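Local coordinates for mutual gliding-motility protein MglA (PDB 6H17), which binds and hydrolyses GTP as a small Ras-like GTPase, an intracellular switch that coordinates the two gliding motilities and sets the direction and speed of movement, at residues A[15-20]-A[26-31]; A[31-36]-A[42-47]; A[164-169]-A[177-182]; A[99-104]-A[114-119]. One frame throughout, in Å; residues are numbered along the deposited sequence. Where two conformers were deposited one is given.

Contact 1: residues A[15-20]-A[26-31]. With MG (magnesium ion), chain B; GSP (5'-guanosine-diphosphate-monothiophosphate), chain C.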
# COMPACT_ATOMS: atom_id res chain seq x y z
N ILE A 15 6.01 3.38 -1.00
CA ILE A 15 4.64 2.91 -1.19
C ILE A 15 4.11 2.44 0.16
O ILE A 15 4.78 1.65 0.83
CB ILE A 15 4.57 1.73 -2.17
CG1 ILE A 15 5.17 2.08 -3.53
CG2 ILE A 15 3.12 1.21 -2.28
CD1 ILE A 15 4.60 3.24 -4.15
N VAL A 16 2.93 2.92 0.56
CA VAL A 16 2.31 2.50 1.82
C VAL A 16 1.05 1.70 1.52
O VAL A 16 0.16 2.18 0.81
CB VAL A 16 2.01 3.70 2.74
CG1 VAL A 16 1.26 3.23 3.99
CG2 VAL A 16 3.31 4.40 3.12
N TYR A 17 0.97 0.50 2.09
CA TYR A 17 -0.24 -0.33 2.11
C TYR A 17 -1.03 0.03 3.36
O TYR A 17 -0.52 -0.09 4.49
CB TYR A 17 0.16 -1.80 2.08
CG TYR A 17 0.53 -2.32 0.71
CD1 TYR A 17 -0.25 -3.24 0.05
CD2 TYR A 17 1.69 -1.89 0.06
CE1 TYR A 17 0.08 -3.72 -1.20
CE2 TYR A 17 2.02 -2.37 -1.18
CZ TYR A 17 1.21 -3.27 -1.81
OH TYR A 17 1.57 -3.71 -3.07
N TYR A 18 -2.28 0.44 3.15
CA TYR A 18 -3.15 0.95 4.19
C TYR A 18 -4.42 0.11 4.22
O TYR A 18 -4.71 -0.61 3.26
CB TYR A 18 -3.52 2.40 3.86
CG TYR A 18 -3.69 3.36 5.01
CD1 TYR A 18 -2.61 4.03 5.54
CD2 TYR A 18 -4.94 3.64 5.51
CE1 TYR A 18 -2.76 4.93 6.55
CE2 TYR A 18 -5.12 4.55 6.55
CZ TYR A 18 -4.01 5.19 7.06
OH TYR A 18 -4.11 6.14 8.07
N GLY A 19 -5.19 0.20 5.30
CA GLY A 19 -6.44 -0.52 5.40
C GLY A 19 -6.68 -0.97 6.82
O GLY A 19 -5.81 -0.88 7.68
N PRO A 20 -7.87 -1.50 7.09
CA PRO A 20 -8.27 -1.77 8.48
C PRO A 20 -7.54 -2.98 9.06
O PRO A 20 -6.81 -3.70 8.39
CB PRO A 20 -9.78 -1.99 8.35
CG PRO A 20 -9.96 -2.49 6.97
CD PRO A 20 -8.95 -1.75 6.13
N THR A 26 0.03 -7.05 5.44
CA THR A 26 1.23 -7.85 5.64
C THR A 26 1.27 -9.01 4.66
O THR A 26 2.32 -9.32 4.09
CB THR A 26 1.28 -8.32 7.09
OG1 THR A 26 1.43 -7.17 7.95
CG2 THR A 26 2.45 -9.30 7.33
N THR A 27 0.12 -9.67 4.44
CA THR A 27 0.06 -10.82 3.55
C THR A 27 0.45 -10.44 2.13
O THR A 27 1.15 -11.20 1.44
CB THR A 27 -1.35 -11.40 3.57
OG1 THR A 27 -1.69 -11.83 4.89
CG2 THR A 27 -1.47 -12.63 2.66
N ASN A 28 0.03 -9.25 1.67
CA ASN A 28 0.47 -8.78 0.36
C ASN A 28 1.99 -8.76 0.27
O ASN A 28 2.58 -9.26 -0.69
CB ASN A 28 -0.08 -7.37 0.08
CG ASN A 28 -1.39 -7.36 -0.70
OD1 ASN A 28 -1.38 -7.25 -1.92
ND2 ASN A 28 -2.51 -7.41 -0.00
N LEU A 29 2.65 -8.11 1.24
CA LEU A 29 4.12 -8.02 1.19
C LEU A 29 4.79 -9.38 1.32
O LEU A 29 5.83 -9.62 0.71
CB LEU A 29 4.64 -7.05 2.24
CG LEU A 29 4.75 -5.60 1.77
CD1 LEU A 29 3.42 -4.99 1.42
CD2 LEU A 29 5.49 -4.75 2.81
N GLN A 30 4.21 -10.29 2.11
CA GLN A 30 4.78 -11.64 2.22
C GLN A 30 4.74 -12.35 0.88
O GLN A 30 5.72 -13.02 0.49
CB GLN A 30 4.03 -12.43 3.30
CG GLN A 30 4.31 -11.92 4.70
CD GLN A 30 3.42 -12.47 5.82
OE1 GLN A 30 2.26 -12.84 5.63
NE2 GLN A 30 3.98 -12.47 7.03
N TYR A 31 3.63 -12.25 0.15
CA TYR A 31 3.54 -12.90 -1.15
C TYR A 31 4.52 -12.26 -2.12
O TYR A 31 5.24 -12.96 -2.85
CB TYR A 31 2.11 -12.80 -1.71
CG TYR A 31 1.96 -13.61 -2.97
CD1 TYR A 31 1.67 -14.96 -2.90
CD2 TYR A 31 2.22 -13.05 -4.22
CE1 TYR A 31 1.61 -15.73 -4.04
CE2 TYR A 31 2.13 -13.82 -5.37
CZ TYR A 31 1.84 -15.15 -5.27
OH TYR A 31 1.77 -15.95 -6.39
MG MG B . 0.14 -6.43 9.44
PG GSP C . -2.73 -5.44 10.77
O3B GSP C . -3.30 -6.53 9.67
S1G GSP C . -3.61 -5.84 12.38
O2G GSP C . -1.20 -5.63 10.78
O3G GSP C . -3.08 -4.06 10.20
PB GSP C . -2.87 -6.86 8.18
O1B GSP C . -3.64 -6.04 7.22
O2B GSP C . -1.39 -6.82 8.04
PA GSP C . -2.62 -9.70 7.67
O1A GSP C . -2.02 -9.58 6.35
O2A GSP C . -1.75 -10.09 8.79
O3A GSP C . -3.41 -8.38 8.05
O5' GSP C . -3.84 -10.71 7.51
C5' GSP C . -4.68 -11.00 8.62
C4' GSP C . -5.31 -12.38 8.46
O4' GSP C . -6.13 -12.41 7.28
C3' GSP C . -4.27 -13.46 8.28
O3' GSP C . -4.68 -14.63 8.97
C2' GSP C . -4.22 -13.74 6.78
O2' GSP C . -3.82 -15.03 6.42
C1' GSP C . -5.69 -13.46 6.43
N9 GSP C . -5.91 -13.08 5.04
C8 GSP C . -5.26 -12.09 4.37
N7 GSP C . -5.71 -12.02 3.10
C5 GSP C . -6.68 -12.99 2.97
C6 GSP C . -7.47 -13.39 1.90
O6 GSP C . -7.46 -12.88 0.76
N1 GSP C . -8.32 -14.43 2.15
C2 GSP C . -8.42 -15.04 3.37
N2 GSP C . -9.28 -16.03 3.53
N3 GSP C . -7.65 -14.67 4.42
C4 GSP C . -6.80 -13.66 4.18
O HOH W 1 -0.01 -5.79 -3.85
O HOH W 2 0.41 -4.45 8.70
O HOH W 3 1.75 -6.21 10.66
O HOH W 4 -0.08 -8.37 10.15
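Y17 is the residue of strand 15-18 that meets helix 26-31, and its buried ring does all the touching. The methyl CD1 of L29 sits over one face as a CH-pi contact, 3.9 Å from the centroid of the Y17 ring and 14° off its normal. N28 crosses the ring at about a right angle, its CB 3.9 Å from CE1 of Y17. With CG anti to the carbonyl carbon (chi1 -80°), the ring of Y17 reaches out to the helix and carries its hydroxyl to a bridging water. Y17 OH donates to that water at 2.7 Å, and the water in turn donates to OD1 of N28; the amide's other end, ND2, is held by the G24 carbonyl and by Q139. Tyrosine suits this place because it offers helix 26-31 an apolar face yet ends in a donor.

The loop from G19 to T26, leading from strand 10-18 into helix 25-35, is the P-loop (Walker A) of the Ras-like fold. G19 has backbone angles at which a CB would jam against the preceding carbonyl O, and P20 leads on toward the phosphates. At the far end T26 OG1 binds magnesium at 2.1 Å, while T26 N donates to GSP O2B in a nearly straight bond (N-H...O angle 163°). T27 grips the alpha-phosphate oxygen O1A twice, through its backbone N and through OG1, the latter at 2.7 Å.

Contact 2: residues A[31-36]-A[42-47]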
# COMPACT_ATOMS: atom_id res chain seq x y z
N TYR A 31 3.63 -12.25 0.15
CA TYR A 31 3.54 -12.90 -1.15
C TYR A 31 4.52 -12.26 -2.12
O TYR A 31 5.24 -12.96 -2.85
CB TYR A 31 2.11 -12.80 -1.71
CG TYR A 31 1.96 -13.61 -2.97
CD1 TYR A 31 1.67 -14.96 -2.90
CD2 TYR A 31 2.22 -13.05 -4.22
CE1 TYR A 31 1.61 -15.73 -4.04
CE2 TYR A 31 2.13 -13.82 -5.37
CZ TYR A 31 1.84 -15.15 -5.27
OH TYR A 31 1.77 -15.95 -6.39
N ILE A 32 4.58 -10.92 -2.15
CA ILE A 32 5.53 -10.22 -3.01
C ILE A 32 6.95 -10.69 -2.72
O ILE A 32 7.73 -11.02 -3.63
CB ILE A 32 5.39 -8.70 -2.84
CG1 ILE A 32 4.03 -8.23 -3.36
CG2 ILE A 32 6.50 -7.98 -3.60
CD1 ILE A 32 3.64 -6.83 -2.89
N TYR A 33 7.33 -10.73 -1.45
CA TYR A 33 8.67 -11.19 -1.11
C TYR A 33 8.89 -12.62 -1.57
O TYR A 33 9.93 -12.95 -2.16
CB TYR A 33 8.91 -11.07 0.39
CG TYR A 33 10.25 -11.61 0.79
CD1 TYR A 33 11.42 -10.90 0.53
CD2 TYR A 33 10.37 -12.84 1.40
CE1 TYR A 33 12.66 -11.40 0.86
CE2 TYR A 33 11.60 -13.35 1.74
CZ TYR A 33 12.73 -12.62 1.47
OH TYR A 33 13.98 -13.12 1.81
N ASN A 34 7.94 -13.50 -1.29
CA ASN A 34 8.15 -14.91 -1.57
C ASN A 34 8.31 -15.17 -3.06
O ASN A 34 9.06 -16.07 -3.46
CB ASN A 34 6.98 -15.74 -1.03
CG ASN A 34 6.98 -15.83 0.47
OD1 ASN A 34 7.98 -15.55 1.12
ND2 ASN A 34 5.85 -16.24 1.04
N LYS A 35 7.58 -14.43 -3.89
CA LYS A 35 7.50 -14.71 -5.31
C LYS A 35 8.30 -13.77 -6.20
O LYS A 35 8.27 -13.93 -7.42
CB LYS A 35 6.03 -14.76 -5.76
CG LYS A 35 5.25 -15.87 -5.12
CD LYS A 35 5.80 -17.24 -5.42
CE LYS A 35 4.89 -18.30 -4.81
NZ LYS A 35 4.78 -19.49 -5.68
N THR A 36 9.05 -12.84 -5.64
CA THR A 36 9.91 -11.98 -6.45
C THR A 36 11.27 -12.63 -6.59
O THR A 36 11.78 -13.26 -5.66
CB THR A 36 10.02 -10.61 -5.78
OG1 THR A 36 8.76 -9.96 -5.86
CG2 THR A 36 11.05 -9.74 -6.47
N GLY A 42 15.04 -6.86 -1.87
CA GLY A 42 15.70 -6.96 -0.59
C GLY A 42 14.91 -7.85 0.34
O GLY A 42 14.01 -8.59 -0.06
N LYS A 43 15.23 -7.75 1.62
CA LYS A 43 14.65 -8.60 2.65
C LYS A 43 13.38 -7.98 3.22
O LYS A 43 13.34 -6.79 3.55
CB LYS A 43 15.67 -8.80 3.76
CG LYS A 43 15.27 -9.85 4.75
CD LYS A 43 16.38 -10.07 5.77
CE LYS A 43 15.95 -11.05 6.84
NZ LYS A 43 17.09 -11.34 7.75
N LEU A 44 12.34 -8.80 3.35
CA LEU A 44 11.13 -8.39 4.05
C LEU A 44 11.40 -8.45 5.55
O LEU A 44 11.80 -9.51 6.06
CB LEU A 44 9.97 -9.31 3.69
CG LEU A 44 8.69 -9.15 4.50
CD1 LEU A 44 8.11 -7.78 4.36
CD2 LEU A 44 7.67 -10.21 4.07
N ILE A 45 11.19 -7.34 6.24
CA ILE A 45 11.42 -7.27 7.67
C ILE A 45 10.21 -6.69 8.38
O ILE A 45 9.41 -5.95 7.79
CB ILE A 45 12.69 -6.47 8.02
CG1 ILE A 45 12.54 -5.04 7.52
CG2 ILE A 45 13.94 -7.18 7.44
CD1 ILE A 45 13.63 -4.11 8.04
N SER A 46 10.05 -7.07 9.63
CA SER A 46 9.09 -6.47 10.53
C SER A 46 9.81 -5.47 11.43
O SER A 46 10.99 -5.63 11.76
CB SER A 46 8.43 -7.53 11.40
OG SER A 46 7.61 -8.38 10.62
N LEU A 47 9.08 -4.44 11.82
CA LEU A 47 9.59 -3.42 12.71
C LEU A 47 8.57 -3.12 13.78
O LEU A 47 7.36 -3.15 13.55
CB LEU A 47 9.92 -2.14 11.94
CG LEU A 47 11.03 -2.32 10.89
CD1 LEU A 47 11.09 -1.09 10.02
CD2 LEU A 47 12.36 -2.58 11.54
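Y33, near the end of helix 31-35, lays its ring against the backbone and side chain of L44, and these two residues supply most of the buried surface. Its CG is anti to the backbone N (chi1 177°), which swings the ring off the helix toward the segment leading into strand 45-47. L44 places its CB over one ring face in a CH-pi contact, 4.1 Å from the centroid of the Y33 ring and 28° off the normal. The closest pair of side-chain atoms is Y33 CG and L44 CB, 3.7 Å apart, so it is the root of the leucine that meets the root of the ring. The branch end of L44 packs less closely, its CD2 lying 4.0 Å from CB of Y33, and the same side chain also rests on L29 and Q30 of the helix.

The Y33-L44 contact bridges the connection from helix 25-35 to strand 45-49, which pairs antiparallel with strand 52-62; this connection probably corresponds to the first switch region of related small GTPases.

G42 completes the trio. Its carbonyl O lies in the ring plane at the edge, 3.3 Å from CE1 of Y33, where the slightly positive ring hydrogens suit a carbonyl oxygen. A tyrosine fits this partly exposed site because it can bury a broad apolar surface and still carry a polar hydroxyl. K41 adds a cation-pi interaction with the ring, and its NZ also donates hydrogen bonds to the carbonyl oxygens of Y33 and T36.

Contact 3: residues A[164-169]-A[177-182]. With GSP (5'-guanosine-diphosphate-monothiophosphate), chain C.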
# COMPACT_ATOMS: atom_id res chain seq x y z
N PRO A 164 -7.79 2.94 -10.12
CA PRO A 164 -7.56 1.54 -10.47
C PRO A 164 -7.90 0.63 -9.30
O PRO A 164 -7.54 0.91 -8.15
CB PRO A 164 -6.06 1.50 -10.81
CG PRO A 164 -5.77 2.90 -11.27
CD PRO A 164 -6.60 3.78 -10.38
N GLU A 165 -8.58 -0.48 -9.59
CA GLU A 165 -9.04 -1.41 -8.57
C GLU A 165 -8.72 -2.84 -9.00
O GLU A 165 -8.77 -3.17 -10.19
CB GLU A 165 -10.55 -1.28 -8.32
CG GLU A 165 -11.40 -1.52 -9.56
CD GLU A 165 -12.89 -1.45 -9.28
OE1 GLU A 165 -13.33 -0.56 -8.52
OE2 GLU A 165 -13.62 -2.32 -9.78
N TYR A 166 -8.37 -3.67 -8.02
CA TYR A 166 -7.98 -5.06 -8.27
C TYR A 166 -8.62 -5.98 -7.25
O TYR A 166 -8.51 -5.74 -6.04
CB TYR A 166 -6.45 -5.22 -8.23
CG TYR A 166 -5.82 -4.49 -9.38
CD1 TYR A 166 -5.68 -5.11 -10.61
CD2 TYR A 166 -5.44 -3.17 -9.26
CE1 TYR A 166 -5.15 -4.43 -11.69
CE2 TYR A 166 -4.91 -2.48 -10.34
CZ TYR A 166 -4.77 -3.12 -11.53
OH TYR A 166 -4.23 -2.43 -12.62
N GLN A 167 -9.24 -7.05 -7.72
CA GLN A 167 -9.65 -8.15 -6.86
C GLN A 167 -8.42 -8.92 -6.40
O GLN A 167 -7.50 -9.15 -7.18
CB GLN A 167 -10.51 -9.14 -7.65
CG GLN A 167 -11.88 -8.66 -7.96
CD GLN A 167 -12.76 -9.82 -8.39
OE1 GLN A 167 -13.00 -10.76 -7.63
NE2 GLN A 167 -13.20 -9.78 -9.63
N ALA A 168 -8.42 -9.35 -5.14
CA ALA A 168 -7.29 -10.10 -4.62
C ALA A 168 -7.68 -11.21 -3.66
O ALA A 168 -8.73 -11.16 -3.00
CB ALA A 168 -6.29 -9.18 -3.92
N VAL A 169 -6.79 -12.20 -3.60
CA VAL A 169 -6.76 -13.22 -2.55
C VAL A 169 -5.29 -13.26 -2.12
O VAL A 169 -4.49 -14.00 -2.69
CB VAL A 169 -7.25 -14.59 -3.01
CG1 VAL A 169 -7.26 -15.57 -1.85
CG2 VAL A 169 -8.62 -14.50 -3.63
N PHE A 177 0.51 -8.98 -7.52
CA PHE A 177 1.46 -8.29 -8.37
C PHE A 177 0.77 -7.26 -9.27
O PHE A 177 1.36 -6.20 -9.54
CB PHE A 177 2.30 -9.27 -9.21
CG PHE A 177 3.42 -9.90 -8.44
CD1 PHE A 177 4.46 -9.13 -7.96
CD2 PHE A 177 3.46 -11.26 -8.23
CE1 PHE A 177 5.52 -9.71 -7.26
CE2 PHE A 177 4.51 -11.84 -7.53
CZ PHE A 177 5.53 -11.05 -7.04
N ASP A 178 -0.45 -7.52 -9.72
CA ASP A 178 -1.13 -6.51 -10.54
C ASP A 178 -1.33 -5.22 -9.75
O ASP A 178 -1.17 -4.11 -10.29
CB ASP A 178 -2.47 -7.01 -11.05
CG ASP A 178 -2.35 -7.97 -12.21
OD1 ASP A 178 -1.23 -8.16 -12.75
OD2 ASP A 178 -3.40 -8.52 -12.59
N THR A 179 -1.72 -5.34 -8.48
CA THR A 179 -1.92 -4.16 -7.63
C THR A 179 -0.62 -3.38 -7.50
O THR A 179 -0.58 -2.16 -7.67
CB THR A 179 -2.40 -4.60 -6.25
OG1 THR A 179 -3.67 -5.25 -6.33
CG2 THR A 179 -2.55 -3.44 -5.29
N LEU A 180 0.47 -4.09 -7.15
CA LEU A 180 1.76 -3.45 -6.96
C LEU A 180 2.24 -2.77 -8.24
O LEU A 180 2.71 -1.63 -8.21
CB LEU A 180 2.77 -4.50 -6.50
CG LEU A 180 4.23 -4.01 -6.41
CD1 LEU A 180 4.37 -2.94 -5.33
CD2 LEU A 180 5.17 -5.19 -6.12
N LYS A 181 2.18 -3.49 -9.36
CA LYS A 181 2.69 -2.93 -10.60
C LYS A 181 1.90 -1.71 -11.00
O LYS A 181 2.46 -0.76 -11.57
CB LYS A 181 2.68 -4.00 -11.69
CG LYS A 181 3.75 -5.06 -11.48
CD LYS A 181 3.53 -6.30 -12.33
CE LYS A 181 4.74 -7.22 -12.28
NZ LYS A 181 5.85 -6.72 -11.40
N ALA A 182 0.60 -1.69 -10.72
CA ALA A 182 -0.22 -0.53 -11.08
C ALA A 182 0.22 0.71 -10.31
O ALA A 182 0.41 1.79 -10.88
CB ALA A 182 -1.70 -0.82 -10.86
PG GSP C . -2.73 -5.44 10.77
O3B GSP C . -3.30 -6.53 9.67
S1G GSP C . -3.61 -5.84 12.38
O2G GSP C . -1.20 -5.63 10.78
O3G GSP C . -3.08 -4.06 10.20
PB GSP C . -2.87 -6.86 8.18
O1B GSP C . -3.64 -6.04 7.22
O2B GSP C . -1.39 -6.82 8.04
PA GSP C . -2.62 -9.70 7.67
O1A GSP C . -2.02 -9.58 6.35
O2A GSP C . -1.75 -10.09 8.79
O3A GSP C . -3.41 -8.38 8.05
O5' GSP C . -3.84 -10.71 7.51
C5' GSP C . -4.68 -11.00 8.62
C4' GSP C . -5.31 -12.38 8.46
O4' GSP C . -6.13 -12.41 7.28
C3' GSP C . -4.27 -13.46 8.28
O3' GSP C . -4.68 -14.63 8.97
C2' GSP C . -4.22 -13.74 6.78
O2' GSP C . -3.82 -15.03 6.42
C1' GSP C . -5.69 -13.46 6.43
N9 GSP C . -5.91 -13.08 5.04
C8 GSP C . -5.26 -12.09 4.37
N7 GSP C . -5.71 -12.02 3.10
C5 GSP C . -6.68 -12.99 2.97
C6 GSP C . -7.47 -13.39 1.90
O6 GSP C . -7.46 -12.88 0.76
N1 GSP C . -8.32 -14.43 2.15
C2 GSP C . -8.42 -15.04 3.37
N2 GSP C . -9.28 -16.03 3.53
N3 GSP C . -7.65 -14.67 4.42
C4 GSP C . -6.80 -13.66 4.18
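Y166 of strand 165-167 packs on T179, D178 and A182 of helix 177-182, joining the edge strand of the Ras-like central sheet to the C-terminal helix that lies against it. The short axes run nearly antiparallel, at 165°, and approach to 8.5 Å.

The apolar contacts come first. A182 turns its methyl toward the phenol end, with CB 3.7 Å from CE2 of Y166, and a side chain as small as alanine lets the ring lie close to the helix. On the other rim CB of D178 reaches CD1 of Y166 at 3.8 Å; the two side chains cross at about a right angle, and it is the methylene of the aspartate that touches the ring. With CG anti to the carbonyl carbon (chi1 -67°), the ring of Y166 is carried over the helix backbone. A serine in place of Y166 would probably open a gap over D178 and A182 and leave the strand less firmly seated on the helix.

Polar atoms take part without bonding across the contact. The carbonyl O of D178 stands above one face of the Y166 ring, offset toward the rim. OG1 of T179 lies 3.4 Å from CB of Y166, but its hydrogen-bond partners are the carbonyl of G175 and Q139 NE2, so threonine serves here both as a packing surface and as a tie to G175, just ahead of its own helix, and to strand 136-141.

The segment also reaches the nucleotide, for past the strand CA of V169 comes within 3.4 Å of GSP O6, the guanine carbonyl oxygen.

Contact 4: residues A[99-104]-A[114-119]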
# COMPACT_ATOMS: atom_id res chain seq x y z
N VAL A 99 -0.01 5.01 -2.63
CA VAL A 99 -0.76 4.26 -1.62
C VAL A 99 -1.55 3.14 -2.27
O VAL A 99 -2.14 3.31 -3.35
CB VAL A 99 -1.71 5.18 -0.83
CG1 VAL A 99 -2.61 4.38 0.09
CG2 VAL A 99 -0.92 6.19 -0.02
N VAL A 100 -1.58 1.99 -1.61
CA VAL A 100 -2.49 0.90 -1.92
C VAL A 100 -3.42 0.80 -0.73
O VAL A 100 -2.96 0.56 0.40
CB VAL A 100 -1.76 -0.43 -2.12
CG1 VAL A 100 -2.77 -1.55 -2.32
CG2 VAL A 100 -0.80 -0.36 -3.30
N PHE A 101 -4.73 0.96 -0.96
CA PHE A 101 -5.71 0.71 0.09
C PHE A 101 -6.20 -0.72 -0.06
O PHE A 101 -6.79 -1.07 -1.08
CB PHE A 101 -6.88 1.68 0.03
CG PHE A 101 -7.83 1.50 1.18
CD1 PHE A 101 -8.93 0.65 1.10
CD2 PHE A 101 -7.59 2.16 2.37
CE1 PHE A 101 -9.78 0.49 2.19
CE2 PHE A 101 -8.42 1.99 3.46
CZ PHE A 101 -9.52 1.19 3.36
N VAL A 102 -5.98 -1.54 0.96
CA VAL A 102 -6.40 -2.93 0.97
C VAL A 102 -7.70 -3.01 1.75
O VAL A 102 -7.72 -2.82 2.97
CB VAL A 102 -5.33 -3.84 1.59
CG1 VAL A 102 -5.79 -5.29 1.59
CG2 VAL A 102 -3.99 -3.70 0.86
N ALA A 103 -8.80 -3.27 1.05
CA ALA A 103 -10.10 -3.41 1.69
C ALA A 103 -10.38 -4.88 1.97
O ALA A 103 -10.07 -5.76 1.15
CB ALA A 103 -11.18 -2.85 0.77
N ASP A 104 -10.93 -5.16 3.13
CA ASP A 104 -11.38 -6.51 3.47
C ASP A 104 -12.78 -6.70 2.90
O ASP A 104 -13.72 -6.02 3.33
CB ASP A 104 -11.38 -6.66 4.99
CG ASP A 104 -11.63 -8.09 5.44
OD1 ASP A 104 -12.46 -8.79 4.80
OD2 ASP A 104 -11.00 -8.54 6.43
N MET A 114 -14.54 1.59 5.55
CA MET A 114 -14.87 3.00 5.34
C MET A 114 -14.17 3.89 6.35
O MET A 114 -13.70 4.98 5.99
CB MET A 114 -16.37 3.18 5.44
CG MET A 114 -17.11 2.54 4.31
SD MET A 114 -18.87 2.61 4.58
CE MET A 114 -19.42 2.31 2.92
N GLU A 115 -14.09 3.46 7.61
CA GLU A 115 -13.38 4.24 8.62
C GLU A 115 -11.92 4.39 8.24
O GLU A 115 -11.34 5.48 8.32
CB GLU A 115 -13.52 3.57 9.99
CG GLU A 115 -12.65 4.20 11.10
CD GLU A 115 -13.40 5.17 11.98
OE1 GLU A 115 -13.19 5.14 13.21
OE2 GLU A 115 -14.20 5.97 11.44
N SER A 116 -11.29 3.30 7.81
CA SER A 116 -9.88 3.34 7.45
C SER A 116 -9.63 4.20 6.22
O SER A 116 -8.62 4.91 6.16
CB SER A 116 -9.36 1.92 7.25
OG SER A 116 -7.98 1.92 6.96
N LEU A 117 -10.52 4.15 5.23
CA LEU A 117 -10.34 4.96 4.02
C LEU A 117 -10.47 6.44 4.34
O LEU A 117 -9.71 7.27 3.82
CB LEU A 117 -11.35 4.51 2.96
CG LEU A 117 -11.35 5.27 1.64
CD1 LEU A 117 -9.96 5.23 1.01
CD2 LEU A 117 -12.42 4.68 0.72
N GLU A 118 -11.41 6.80 5.21
CA GLU A 118 -11.52 8.19 5.64
C GLU A 118 -10.29 8.60 6.45
O GLU A 118 -9.78 9.73 6.30
CB GLU A 118 -12.81 8.41 6.42
CG GLU A 118 -12.94 9.82 6.97
CD GLU A 118 -13.13 10.88 5.90
OE1 GLU A 118 -13.21 12.07 6.30
OE2 GLU A 118 -13.18 10.57 4.69
N ASN A 119 -9.80 7.71 7.31
CA ASN A 119 -8.59 7.98 8.07
C ASN A 119 -7.39 8.21 7.16
O ASN A 119 -6.56 9.08 7.45
CB ASN A 119 -8.36 6.79 9.01
CG ASN A 119 -7.14 6.92 9.86
OD1 ASN A 119 -6.18 6.15 9.70
ND2 ASN A 119 -7.15 7.86 10.80
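S116 and L117, neighbours on helix 114-119, receive the ring of F101 from strand 99-104. S116 comes first, its OG approaching obliquely to 3.5 Å from CE2 of F101. This small side chain also fits against P20 and Y18, so serine suits a buried spot where the helix passes close to the P-loop strand. L117 follows, and its backbone N lies 3.5 Å from CE2 of F101. Above one ring face stands CB of L117, a CH-pi contact 4.2 Å from the centroid of the F101 ring and 28° off the normal, with CD1 of the leucine over the rim of the same face.

Strand 98-104, helix 110-125 and strand 136-141 make a beta-alpha-beta unit of the Ras-like fold, and F101 fills the interface between its first strand and its helix. The ring gets there because CG is anti to the backbone N (chi1 -175°). Long, flat and apolar, phenylalanine can also pack on Y136 and I138 of the next strand. Shortened to an alanine, F101 would probably leave a gap beneath L117 and S116 and deprive the helix of apolar support from this strand. Three residues beyond S116, N119 OD1 hydrogen-bonds with Y18 OH.

Overall arrangement
Contact 1 is the hub, since it holds the P-loop strand and helix and binds both GSP and magnesium. Contact 2 continues along helix 25-35 and shares Y31 with it; their centres are about 11 Å apart, and the side chain of L44 lies about 10 Å from the magnesium. Contact 4 flanks contact 1 on the neighbouring strand, where Y18 O and V102 N are 2.8 Å apart, a probable hydrogen bond. Contact 3 reaches the nucleotide from its guanine end and meets contact 1 where Y17 OH lies 3.7 Å from L180 CD1. Contacts 2 and 4 lie on opposite sides of the chain's centre, their centres about 22 Å apart.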